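Local coordinates for glyoxalase family protein (PDB 1ZSW), which is of unknown function but binds a zinc ion and belongs to the glyoxalase/bleomycin resistance/dioxygenase superfamily, at residues 49-54 with 125-130; 82-87 with 105-110; 116-121 with 176-181; 131-136 with 140-145. All blocks are in the same frame, centred on the assembly; numbering follows the deposited sequence. Where two conformers were deposited one is given.

Interaction 1 (49-54 with 125-130)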
# COMPACT_ATOMS: atom_id res chain seq x y z
N LYS A 49 4.40 -11.50 -9.18
CA LYS A 49 3.93 -11.59 -10.57
C LYS A 49 3.47 -13.00 -10.89
O LYS A 49 2.33 -13.19 -11.26
CB LYS A 49 5.03 -11.12 -11.52
CG LYS A 49 4.62 -11.19 -12.99
CD LYS A 49 5.70 -10.55 -13.89
CE LYS A 49 6.98 -11.36 -13.84
NZ LYS A 49 6.87 -12.67 -14.57
N ASN A 50 4.33 -13.99 -10.71
CA ASN A 50 3.94 -15.35 -11.14
C ASN A 50 2.95 -16.04 -10.21
O ASN A 50 2.00 -16.65 -10.68
CB ASN A 50 5.18 -16.20 -11.41
CG ASN A 50 6.02 -15.62 -12.54
OD1 ASN A 50 7.21 -15.38 -12.39
ND2 ASN A 50 5.37 -15.32 -13.66
N VAL A 51 3.15 -15.91 -8.90
CA VAL A 51 2.26 -16.63 -7.96
C VAL A 51 1.00 -15.82 -7.72
O VAL A 51 -0.11 -16.31 -7.88
CB VAL A 51 2.98 -17.00 -6.65
CG1 VAL A 51 2.02 -17.73 -5.68
CG2 VAL A 51 4.25 -17.85 -6.94
N LEU A 52 1.16 -14.55 -7.36
CA LEU A 52 -0.01 -13.71 -7.09
C LEU A 52 -0.72 -13.14 -8.33
O LEU A 52 -1.85 -12.61 -8.26
CB LEU A 52 0.40 -12.57 -6.14
CG LEU A 52 0.75 -12.94 -4.71
CD1 LEU A 52 0.55 -11.63 -3.90
CD2 LEU A 52 -0.15 -14.06 -4.19
N GLY A 53 -0.04 -13.22 -9.47
CA GLY A 53 -0.65 -12.85 -10.73
C GLY A 53 -0.74 -11.36 -11.02
O GLY A 53 -1.49 -10.97 -11.91
N LEU A 54 -0.06 -10.53 -10.22
CA LEU A 54 -0.13 -9.08 -10.38
C LEU A 54 0.76 -8.70 -11.57
O LEU A 54 1.67 -9.47 -11.92
CB LEU A 54 0.40 -8.33 -9.14
CG LEU A 54 -0.37 -8.68 -7.86
CD1 LEU A 54 0.35 -7.97 -6.73
CD2 LEU A 54 -1.78 -8.20 -7.90
N PHE A 125 1.87 -23.85 -4.88
CA PHE A 125 3.12 -23.11 -4.87
C PHE A 125 3.85 -23.09 -3.54
O PHE A 125 4.85 -22.37 -3.39
CB PHE A 125 2.87 -21.69 -5.37
CG PHE A 125 2.73 -21.59 -6.86
CD1 PHE A 125 1.47 -21.63 -7.44
CD2 PHE A 125 3.85 -21.46 -7.67
CE1 PHE A 125 1.33 -21.54 -8.82
CE2 PHE A 125 3.72 -21.36 -9.05
CZ PHE A 125 2.47 -21.40 -9.62
N ASP A 126 3.39 -23.90 -2.58
CA ASP A 126 4.00 -24.00 -1.26
C ASP A 126 4.09 -22.65 -0.53
O ASP A 126 5.08 -22.36 0.16
CB ASP A 126 5.37 -24.68 -1.33
CG ASP A 126 5.26 -26.16 -1.67
OD1 ASP A 126 4.32 -26.83 -1.18
OD2 ASP A 126 6.13 -26.64 -2.44
N VAL A 127 3.05 -21.86 -0.70
CA VAL A 127 2.93 -20.60 0.02
C VAL A 127 2.34 -20.88 1.39
O VAL A 127 1.32 -21.56 1.52
CB VAL A 127 1.96 -19.65 -0.72
CG1 VAL A 127 1.83 -18.33 0.05
CG2 VAL A 127 2.45 -19.42 -2.17
N LYS A 128 2.97 -20.31 2.41
CA LYS A 128 2.42 -20.32 3.77
C LYS A 128 1.05 -19.66 3.81
O LYS A 128 0.89 -18.52 3.37
CB LYS A 128 3.41 -19.68 4.74
CG LYS A 128 2.90 -19.58 6.18
CD LYS A 128 4.05 -19.25 7.12
CE LYS A 128 3.55 -18.86 8.51
NZ LYS A 128 3.08 -20.03 9.29
N HIS A 129 0.04 -20.36 4.33
CA HIS A 129 -1.31 -19.81 4.34
C HIS A 129 -2.15 -20.45 5.42
O HIS A 129 -1.83 -21.56 5.88
CB HIS A 129 -2.02 -20.00 2.99
CG HIS A 129 -2.26 -21.43 2.63
ND1 HIS A 129 -1.24 -22.26 2.21
CD2 HIS A 129 -3.38 -22.19 2.65
CE1 HIS A 129 -1.73 -23.47 1.97
NE2 HIS A 129 -3.02 -23.45 2.23
N SER A 130 -3.20 -19.74 5.80
CA SER A 130 -4.11 -20.13 6.87
C SER A 130 -5.21 -21.01 6.31
O SER A 130 -5.20 -21.37 5.13
CB SER A 130 -4.70 -18.86 7.51
OG SER A 130 -5.73 -18.25 6.72
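Val127, which packs on Val51, has its carbonyl oxygen O held by His129 ND1 at 2.7 Å; the N-H...O angle of 167° and an acceptor lying near the imidazole plane mark a straight bond within 125-130. Just before it, helix 112-124 ends in a Schellman motif with Asp126, at positive phi, as the C-prime residue: Val127 N returns to Phe122 O and Asp126 N to Glu123 O. This turn sets Phe125 and Val127 facing the C-terminal part of helix 41-51. There Val51 divides its two methyls between them. CG2 approaches Phe125 CD2 to 3.7 Å, obliquely to the ring, while CG1 touches both Phe125 CB and Val127. Val51 has CG1 anti to its own N (chi1 179°), which spreads the methyls towards both partners. The contact between the two segments is wholly apolar, but Arg121 adds polar links alongside: its NE and NH1 bond to the carbonyl oxygens of Val51 and Asn50, in the last part of helix 41-51. Phe125 is largely exposed, whereas both valines are buried, so the ring lies at the outer margin. On the inner side Val51 CG1 meets Val127 CG2 at 3.9 Å.

Interaction 2 (82-87 with 105-110)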
# COMPACT_ATOMS: atom_id res chain seq x y z
N THR A 82 -3.80 -0.17 -5.99
CA THR A 82 -3.45 -1.52 -6.38
C THR A 82 -1.96 -1.80 -6.22
O THR A 82 -1.52 -2.95 -6.34
CB THR A 82 -3.85 -1.85 -7.87
OG1 THR A 82 -2.97 -1.18 -8.79
CG2 THR A 82 -5.29 -1.49 -8.14
N GLU A 83 -1.19 -0.75 -5.91
CA GLU A 83 0.25 -0.77 -6.03
C GLU A 83 0.93 -1.29 -4.77
O GLU A 83 0.79 -0.66 -3.70
CB GLU A 83 0.74 0.68 -6.23
CG GLU A 83 0.09 1.42 -7.41
CD GLU A 83 0.41 2.91 -7.42
OE1 GLU A 83 1.38 3.33 -6.75
OE2 GLU A 83 -0.34 3.67 -8.07
N LEU A 84 1.68 -2.39 -4.90
CA LEU A 84 2.62 -2.87 -3.88
C LEU A 84 4.00 -2.66 -4.45
O LEU A 84 4.29 -3.12 -5.55
CB LEU A 84 2.43 -4.36 -3.56
CG LEU A 84 1.06 -4.97 -3.23
CD1 LEU A 84 1.22 -6.20 -2.29
CD2 LEU A 84 0.00 -4.03 -2.71
N SER A 85 4.84 -1.94 -3.73
CA SER A 85 6.19 -1.73 -4.26
C SER A 85 7.23 -2.24 -3.26
O SER A 85 6.96 -2.33 -2.05
CB SER A 85 6.38 -0.26 -4.59
OG SER A 85 6.89 0.44 -3.47
N PHE A 86 8.40 -2.61 -3.79
CA PHE A 86 9.47 -3.21 -3.00
C PHE A 86 10.79 -2.60 -3.39
O PHE A 86 11.07 -2.48 -4.58
CB PHE A 86 9.53 -4.72 -3.31
CG PHE A 86 8.34 -5.48 -2.81
CD1 PHE A 86 8.42 -6.11 -1.57
CD2 PHE A 86 7.15 -5.57 -3.56
CE1 PHE A 86 7.35 -6.78 -1.06
CE2 PHE A 86 6.02 -6.31 -3.04
CZ PHE A 86 6.17 -6.90 -1.80
N PHE A 87 11.59 -2.24 -2.38
CA PHE A 87 12.99 -1.80 -2.57
C PHE A 87 13.81 -3.05 -2.34
O PHE A 87 13.64 -3.70 -1.31
CB PHE A 87 13.35 -0.75 -1.51
CG PHE A 87 12.56 0.51 -1.66
CD1 PHE A 87 11.44 0.76 -0.85
CD2 PHE A 87 12.91 1.44 -2.64
CE1 PHE A 87 10.70 1.93 -1.00
CE2 PHE A 87 12.16 2.61 -2.81
CZ PHE A 87 11.07 2.85 -1.98
N ILE A 105 -0.94 -6.58 4.99
CA ILE A 105 -1.54 -6.02 3.79
C ILE A 105 -2.76 -6.83 3.39
O ILE A 105 -2.63 -7.99 3.05
CB ILE A 105 -0.57 -6.05 2.61
CG1 ILE A 105 0.77 -5.46 3.01
CG2 ILE A 105 -1.17 -5.28 1.41
CD1 ILE A 105 1.84 -5.64 1.89
N GLY A 106 -3.93 -6.19 3.42
CA GLY A 106 -5.17 -6.81 2.94
C GLY A 106 -5.32 -6.61 1.44
O GLY A 106 -5.11 -5.51 0.93
N LEU A 107 -5.72 -7.67 0.73
CA LEU A 107 -5.88 -7.60 -0.75
C LEU A 107 -7.27 -8.14 -1.08
O LEU A 107 -7.62 -9.25 -0.64
CB LEU A 107 -4.81 -8.46 -1.43
CG LEU A 107 -3.35 -8.04 -1.21
CD1 LEU A 107 -2.39 -9.07 -1.80
CD2 LEU A 107 -3.17 -6.67 -1.84
N LEU A 108 -8.06 -7.36 -1.81
CA LEU A 108 -9.45 -7.76 -2.11
C LEU A 108 -9.48 -8.76 -3.26
O LEU A 108 -8.77 -8.61 -4.24
CB LEU A 108 -10.28 -6.53 -2.49
CG LEU A 108 -10.44 -5.51 -1.35
CD1 LEU A 108 -10.96 -4.17 -1.82
CD2 LEU A 108 -11.40 -6.11 -0.28
N VAL A 109 -10.31 -9.80 -3.10
CA VAL A 109 -10.65 -10.74 -4.18
C VAL A 109 -12.16 -10.80 -4.30
O VAL A 109 -12.86 -10.49 -3.34
CB VAL A 109 -10.05 -12.15 -3.99
CG1 VAL A 109 -8.54 -12.07 -4.03
CG2 VAL A 109 -10.54 -12.85 -2.67
N PRO A 110 -12.68 -11.11 -5.50
CA PRO A 110 -14.12 -10.91 -5.70
C PRO A 110 -15.07 -11.77 -4.86
O PRO A 110 -16.08 -11.26 -4.44
CB PRO A 110 -14.29 -11.19 -7.19
CG PRO A 110 -12.89 -10.93 -7.79
CD PRO A 110 -11.98 -11.48 -6.74
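Leu84 and Ile105 share a first torsion of -50°, which sets Leu84 CG and Ile105 CG1 anti to their own carbonyl carbons; an extended second torsion of 173° then carries Ile105 CD1 out towards the leucine. The result is methyl against methyl, with Leu84 CD1 4.3 Å from Ile105 CD1. The other branch of the fork, Leu84 CD2, lies 4.2 Å from Leu107 CD2. The CB of Leu107 leaves the backbone across the line of approach, and the branch at CG brings CD2 to Leu84. Leu84 was modelled in two conformers, so this fork describes one of them. Strand 83-88 belongs to the eight-stranded sheet and strand 101-109 to the second sheet, in a protein of the vicinal oxygen chelate superfamily, whose fold is assembled from beta-alpha-beta-beta-beta units. The backbones are too far apart for strand pairing: the closest CA atoms, of Leu84 and Ile105, are 9.3 Å apart, and only side chains meet between 82-87 and 105-110. Ile34 and Met36 of strand 31-38 also touch Leu84, while Leu151 lies on both Ile105 and Leu107, so all three side chains are buried among other apolar groups. Glu83, next to Leu84 on its strand, touches the zinc ligand His33 instead; the side chain of Leu84 is about 11 Å from the zinc ion. Within strand 101-109, Ile105 CG2 and Leu107 CD2 are 4.1 Å apart.

Interaction 3 (116-121 with 176-181)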
# COMPACT_ATOMS: atom_id res chain seq x y z
N HIS A 116 -11.26 -20.04 -2.42
CA HIS A 116 -11.00 -21.46 -2.66
C HIS A 116 -9.99 -21.65 -3.77
O HIS A 116 -9.08 -22.48 -3.65
CB HIS A 116 -12.31 -22.21 -2.94
CG HIS A 116 -13.20 -22.30 -1.73
ND1 HIS A 116 -12.97 -23.20 -0.71
CD2 HIS A 116 -14.28 -21.58 -1.37
CE1 HIS A 116 -13.88 -23.03 0.23
NE2 HIS A 116 -14.70 -22.06 -0.15
N TYR A 117 -10.11 -20.84 -4.83
CA TYR A 117 -9.11 -20.81 -5.88
C TYR A 117 -7.71 -20.53 -5.32
O TYR A 117 -6.72 -21.22 -5.61
CB TYR A 117 -9.48 -19.76 -6.95
CG TYR A 117 -8.35 -19.54 -7.91
CD1 TYR A 117 -7.35 -18.59 -7.63
CD2 TYR A 117 -8.23 -20.29 -9.08
CE1 TYR A 117 -6.28 -18.41 -8.48
CE2 TYR A 117 -7.17 -20.12 -9.94
CZ TYR A 117 -6.20 -19.16 -9.65
OH TYR A 117 -5.13 -19.02 -10.49
N TRP A 118 -7.62 -19.49 -4.48
CA TRP A 118 -6.36 -19.12 -3.85
C TRP A 118 -5.76 -20.13 -2.89
O TRP A 118 -4.55 -20.36 -2.89
CB TRP A 118 -6.50 -17.72 -3.22
CG TRP A 118 -6.43 -16.66 -4.34
CD1 TRP A 118 -7.42 -15.88 -4.81
CD2 TRP A 118 -5.25 -16.32 -5.06
NE1 TRP A 118 -6.94 -15.08 -5.86
CE2 TRP A 118 -5.61 -15.33 -6.00
CE3 TRP A 118 -3.93 -16.79 -5.03
CZ2 TRP A 118 -4.68 -14.77 -6.91
CZ3 TRP A 118 -2.98 -16.22 -5.91
CH2 TRP A 118 -3.39 -15.25 -6.86
N LYS A 119 -6.62 -20.76 -2.09
CA LYS A 119 -6.16 -21.83 -1.22
C LYS A 119 -5.48 -22.93 -2.03
O LYS A 119 -4.37 -23.35 -1.70
CB LYS A 119 -7.31 -22.41 -0.37
CG LYS A 119 -6.83 -23.36 0.72
CD LYS A 119 -7.64 -23.22 1.98
CE LYS A 119 -6.83 -23.71 3.19
NZ LYS A 119 -6.42 -25.14 3.04
N GLU A 120 -6.11 -23.39 -3.12
CA GLU A 120 -5.46 -24.42 -3.95
C GLU A 120 -4.15 -23.93 -4.56
O GLU A 120 -3.15 -24.64 -4.57
CB GLU A 120 -6.40 -25.00 -5.01
CG GLU A 120 -5.71 -25.86 -6.10
CD GLU A 120 -4.95 -27.08 -5.57
OE1 GLU A 120 -5.42 -27.73 -4.60
OE2 GLU A 120 -3.88 -27.39 -6.14
N ARG A 121 -4.16 -22.69 -5.06
CA ARG A 121 -2.95 -22.13 -5.66
C ARG A 121 -1.78 -22.02 -4.67
O ARG A 121 -0.64 -22.30 -5.00
CB ARG A 121 -3.27 -20.75 -6.26
CG ARG A 121 -2.12 -20.19 -7.12
CD ARG A 121 -2.63 -19.06 -8.02
NE ARG A 121 -1.52 -18.56 -8.86
CZ ARG A 121 -1.17 -19.09 -10.03
NH1 ARG A 121 -0.15 -18.57 -10.71
NH2 ARG A 121 -1.84 -20.15 -10.51
N HIS A 176 -10.88 -14.19 -10.40
CA HIS A 176 -10.26 -14.47 -9.10
C HIS A 176 -9.06 -13.57 -8.81
O HIS A 176 -8.40 -13.73 -7.79
CB HIS A 176 -9.80 -15.91 -8.99
CG HIS A 176 -10.91 -16.90 -9.14
ND1 HIS A 176 -12.15 -16.72 -8.55
CD2 HIS A 176 -10.99 -18.06 -9.84
CE1 HIS A 176 -12.94 -17.73 -8.89
NE2 HIS A 176 -12.25 -18.57 -9.65
N GLN A 177 -8.75 -12.67 -9.73
CA GLN A 177 -7.55 -11.85 -9.54
C GLN A 177 -7.71 -10.96 -8.32
O GLN A 177 -8.82 -10.46 -8.03
CB GLN A 177 -7.29 -10.93 -10.75
CG GLN A 177 -6.58 -11.68 -11.87
CD GLN A 177 -6.27 -10.80 -13.08
OE1 GLN A 177 -5.99 -9.61 -12.95
NE2 GLN A 177 -6.34 -11.41 -14.27
N ILE A 178 -6.57 -10.72 -7.70
CA ILE A 178 -6.47 -9.66 -6.70
C ILE A 178 -6.94 -8.36 -7.32
O ILE A 178 -6.46 -7.98 -8.42
CB ILE A 178 -5.02 -9.56 -6.18
CG1 ILE A 178 -4.73 -10.77 -5.26
CG2 ILE A 178 -4.87 -8.27 -5.36
CD1 ILE A 178 -3.30 -11.09 -5.12
N GLN A 179 -7.84 -7.65 -6.65
CA GLN A 179 -8.39 -6.40 -7.19
C GLN A 179 -7.54 -5.19 -6.84
O GLN A 179 -7.24 -4.36 -7.72
CB GLN A 179 -9.83 -6.17 -6.75
CG GLN A 179 -10.73 -7.34 -7.16
CD GLN A 179 -12.00 -7.31 -6.41
OE1 GLN A 179 -12.14 -7.99 -5.40
NE2 GLN A 179 -12.91 -6.46 -6.85
N GLY A 180 -7.14 -5.12 -5.58
CA GLY A 180 -6.30 -4.03 -5.09
C GLY A 180 -6.35 -4.15 -3.58
O GLY A 180 -6.79 -5.19 -3.04
N MET A 181 -5.92 -3.08 -2.91
CA MET A 181 -5.78 -3.09 -1.45
C MET A 181 -7.09 -2.98 -0.75
O MET A 181 -7.94 -2.18 -1.13
CB MET A 181 -4.89 -1.92 -1.00
CG MET A 181 -3.49 -2.09 -1.56
SD MET A 181 -2.51 -0.54 -1.40
CE MET A 181 -2.33 -0.64 0.34
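Trp118 and His176 make the tight, buried part of this contact: the indole NE1 donates to His176 O at 2.8 Å with an N-H...O angle of 161°. The oxygen sits at the edge of the indole, near its plane, and the donor is tilted slightly from the carbonyl plane. One straight bond therefore satisfies the polar edge of a buried ring and limits its rotation. Tyr117 CE1 closes over the indole as well, 4.0 Å above the centre of one Trp118 face. Tyr117, only partly exposed, bounds the contact towards the solvent side with its ring against the His176 imidazole. Their planes are nearly parallel, but the centroids are 4.9 Å apart and the rings slid so far that they barely overlap. Over one face of each ring lies the other residue's methylene: Tyr117 CB is 3.9 Å from the imidazole centroid and His176 CB is 4.3 Å from the phenol centroid, a reciprocal pair of CH-pi contacts. A trans first torsion at Tyr117 (170°) swings the ring towards 176-181. Helix 112-124 is the helix of a beta-alpha-beta-beta-beta module and packs on its sheet, Trp118 touching Val109 and Leu153; Gln179 and Gly180 pair by backbone hydrogen bonds with Leu108 of strand 101-109. The imidazole has a second tie to the same helix, because its ND1 is hydrogen-bonded to Ser114 OG. Inward from the indole N-H the packing is less close. Trp118 CZ2 meets Ile178 CD1 obliquely at 4.3 Å, and Leu153 touches both of these side chains.

Interaction 4 (131-136 with 140-145)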
# COMPACT_ATOMS: atom_id res chain seq x y z
N GLU A 131 -6.15 -21.42 7.16
CA GLU A 131 -7.38 -21.95 6.64
C GLU A 131 -8.34 -20.80 6.46
O GLU A 131 -8.04 -19.66 6.87
CB GLU A 131 -7.96 -22.99 7.63
CG GLU A 131 -7.03 -24.18 7.81
CD GLU A 131 -6.94 -25.05 6.57
OE1 GLU A 131 -7.99 -25.35 5.99
OE2 GLU A 131 -5.80 -25.45 6.20
N MET A 132 -9.50 -21.07 5.87
CA MET A 132 -10.52 -20.06 5.69
C MET A 132 -10.88 -19.39 7.01
O MET A 132 -11.12 -20.06 8.00
CB MET A 132 -11.76 -20.67 5.05
CG MET A 132 -11.52 -21.21 3.64
SD MET A 132 -11.41 -19.86 2.44
CE MET A 132 -13.16 -19.55 2.18
N THR A 133 -10.92 -18.08 7.02
CA THR A 133 -11.12 -17.36 8.29
C THR A 133 -11.92 -16.06 8.09
O THR A 133 -12.62 -15.91 7.07
CB THR A 133 -9.74 -17.18 9.04
OG1 THR A 133 -9.94 -16.68 10.38
CG2 THR A 133 -8.76 -16.24 8.23
N THR A 134 -11.80 -15.16 9.05
CA THR A 134 -12.48 -13.89 9.04
C THR A 134 -11.36 -12.89 9.33
O THR A 134 -10.44 -13.21 10.08
CB THR A 134 -13.58 -13.93 10.11
OG1 THR A 134 -14.53 -14.96 9.76
CG2 THR A 134 -14.30 -12.61 10.22
N TYR A 135 -11.39 -11.74 8.66
CA TYR A 135 -10.46 -10.66 9.02
C TYR A 135 -11.19 -9.35 8.84
O TYR A 135 -11.75 -9.11 7.79
CB TYR A 135 -9.18 -10.72 8.17
CG TYR A 135 -8.22 -9.65 8.60
CD1 TYR A 135 -8.32 -8.36 8.08
CD2 TYR A 135 -7.22 -9.93 9.53
CE1 TYR A 135 -7.45 -7.35 8.51
CE2 TYR A 135 -6.35 -8.93 9.99
CZ TYR A 135 -6.47 -7.64 9.43
OH TYR A 135 -5.63 -6.62 9.86
N ALA A 136 -11.23 -8.53 9.89
CA ALA A 136 -11.98 -7.28 9.88
C ALA A 136 -13.38 -7.42 9.30
O ALA A 136 -13.82 -6.64 8.43
CB ALA A 136 -11.18 -6.17 9.13
N ALA A 140 -11.92 -14.36 4.70
CA ALA A 140 -10.49 -14.10 4.47
C ALA A 140 -9.63 -15.35 4.41
O ALA A 140 -10.01 -16.43 4.93
CB ALA A 140 -9.99 -13.18 5.59
N LEU A 141 -8.43 -15.20 3.83
CA LEU A 141 -7.41 -16.22 3.85
C LEU A 141 -6.09 -15.56 4.07
O LEU A 141 -5.66 -14.76 3.23
CB LEU A 141 -7.39 -17.01 2.52
CG LEU A 141 -6.43 -18.18 2.31
CD1 LEU A 141 -6.76 -19.41 3.20
CD2 LEU A 141 -6.44 -18.60 0.82
N GLN A 142 -5.47 -15.83 5.21
CA GLN A 142 -4.18 -15.24 5.53
C GLN A 142 -3.05 -15.96 4.84
O GLN A 142 -3.08 -17.18 4.65
CB GLN A 142 -3.92 -15.23 7.04
CG GLN A 142 -4.83 -14.33 7.82
CD GLN A 142 -4.63 -14.48 9.32
OE1 GLN A 142 -3.63 -15.02 9.78
NE2 GLN A 142 -5.60 -14.00 10.08
N PHE A 143 -2.02 -15.23 4.42
CA PHE A 143 -0.84 -15.89 3.88
C PHE A 143 0.43 -15.03 4.09
O PHE A 143 0.33 -13.91 4.57
CB PHE A 143 -1.04 -16.25 2.38
CG PHE A 143 -1.12 -15.04 1.46
CD1 PHE A 143 -0.04 -14.73 0.66
CD2 PHE A 143 -2.29 -14.31 1.34
CE1 PHE A 143 -0.11 -13.66 -0.25
CE2 PHE A 143 -2.37 -13.20 0.45
CZ PHE A 143 -1.27 -12.91 -0.35
N GLU A 144 1.59 -15.59 3.82
CA GLU A 144 2.87 -14.88 3.96
C GLU A 144 3.75 -15.15 2.77
O GLU A 144 3.72 -16.25 2.20
CB GLU A 144 3.61 -15.32 5.21
CG GLU A 144 2.88 -15.09 6.48
CD GLU A 144 3.73 -15.36 7.73
OE1 GLU A 144 4.96 -15.55 7.66
OE2 GLU A 144 3.11 -15.35 8.80
N ASP A 145 4.59 -14.19 2.40
CA ASP A 145 5.64 -14.48 1.47
C ASP A 145 6.83 -15.13 2.18
O ASP A 145 6.82 -15.29 3.42
CB ASP A 145 6.01 -13.29 0.55
CG ASP A 145 6.85 -12.25 1.22
OD1 ASP A 145 7.35 -12.44 2.35
OD2 ASP A 145 7.03 -11.18 0.56
O HOH W 1 -8.01 -13.70 10.65
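Thr133 and Ala140 exchange two backbone hydrogen bonds: Thr133 N gives to Ala140 O at 2.8 Å and Ala140 N gives to Thr133 O at 2.9 Å. They form an antiparallel hydrogen-bonded pair in the hairpin of strands 133-135 and 138-144. The two bonds differ in geometry. At Ala140 O the donor is tilted only moderately from the carbonyl plane, but at Thr133 O it stands 52° above that plane. Such skew fits the sharp divergence of the strands, whose short segments run at 87° to each other. Thr133 and Ala140 project to the same face of the sheet, and Thr133 CG2 comes to 3.5 Å from Ala140 O. Beyond the pair, Tyr135 CB packs on Ala140 CB at 3.7 Å. A chi1 of -177° sends the Tyr135 ring onwards, away from its own amide nitrogen, and its OH is hydrogen-bonded to Glu185. At the other end Leu141 CD1 lies 3.9 Å from Glu131 C, against backbone rather than a side chain; Leu115 and Phe122 of helix 112-124 touch the same leucine. Ser130 pairs by backbone with Gln142, one residue out of step with the Thr133-Ala140 register, so the chain slips by a residue at 131-132. Between these segments the direct hydrogen bonds are those of this one pair and side chains add mainly van der Waals contact, so 131-136 and 140-145 are joined chiefly through their backbones.

Interaction 2 closes first along the chain, nested within the loop of interaction 1; interaction 4 is nested within that of interaction 3, and interactions 1 and 3 cross. The centre of interaction 2 lies about 6 Å from the chain's centre, between the two sheets; those of the others lie 17 to 18 Å out. The contact centres are 9 to 14 Å apart, 1 and 3 being nearest at 9 Å. Helix 112-124 unites the outer three: interaction 3 uses its middle, interaction 1 the turn after it, and Lys119 salt-bridges Glu131 of interaction 4. Strand 138-144 pairs with strands 128-129 and 133-135, and strand 101-109 with 180-188. The peripheral contacts thus tie one flank together, away from the zinc site.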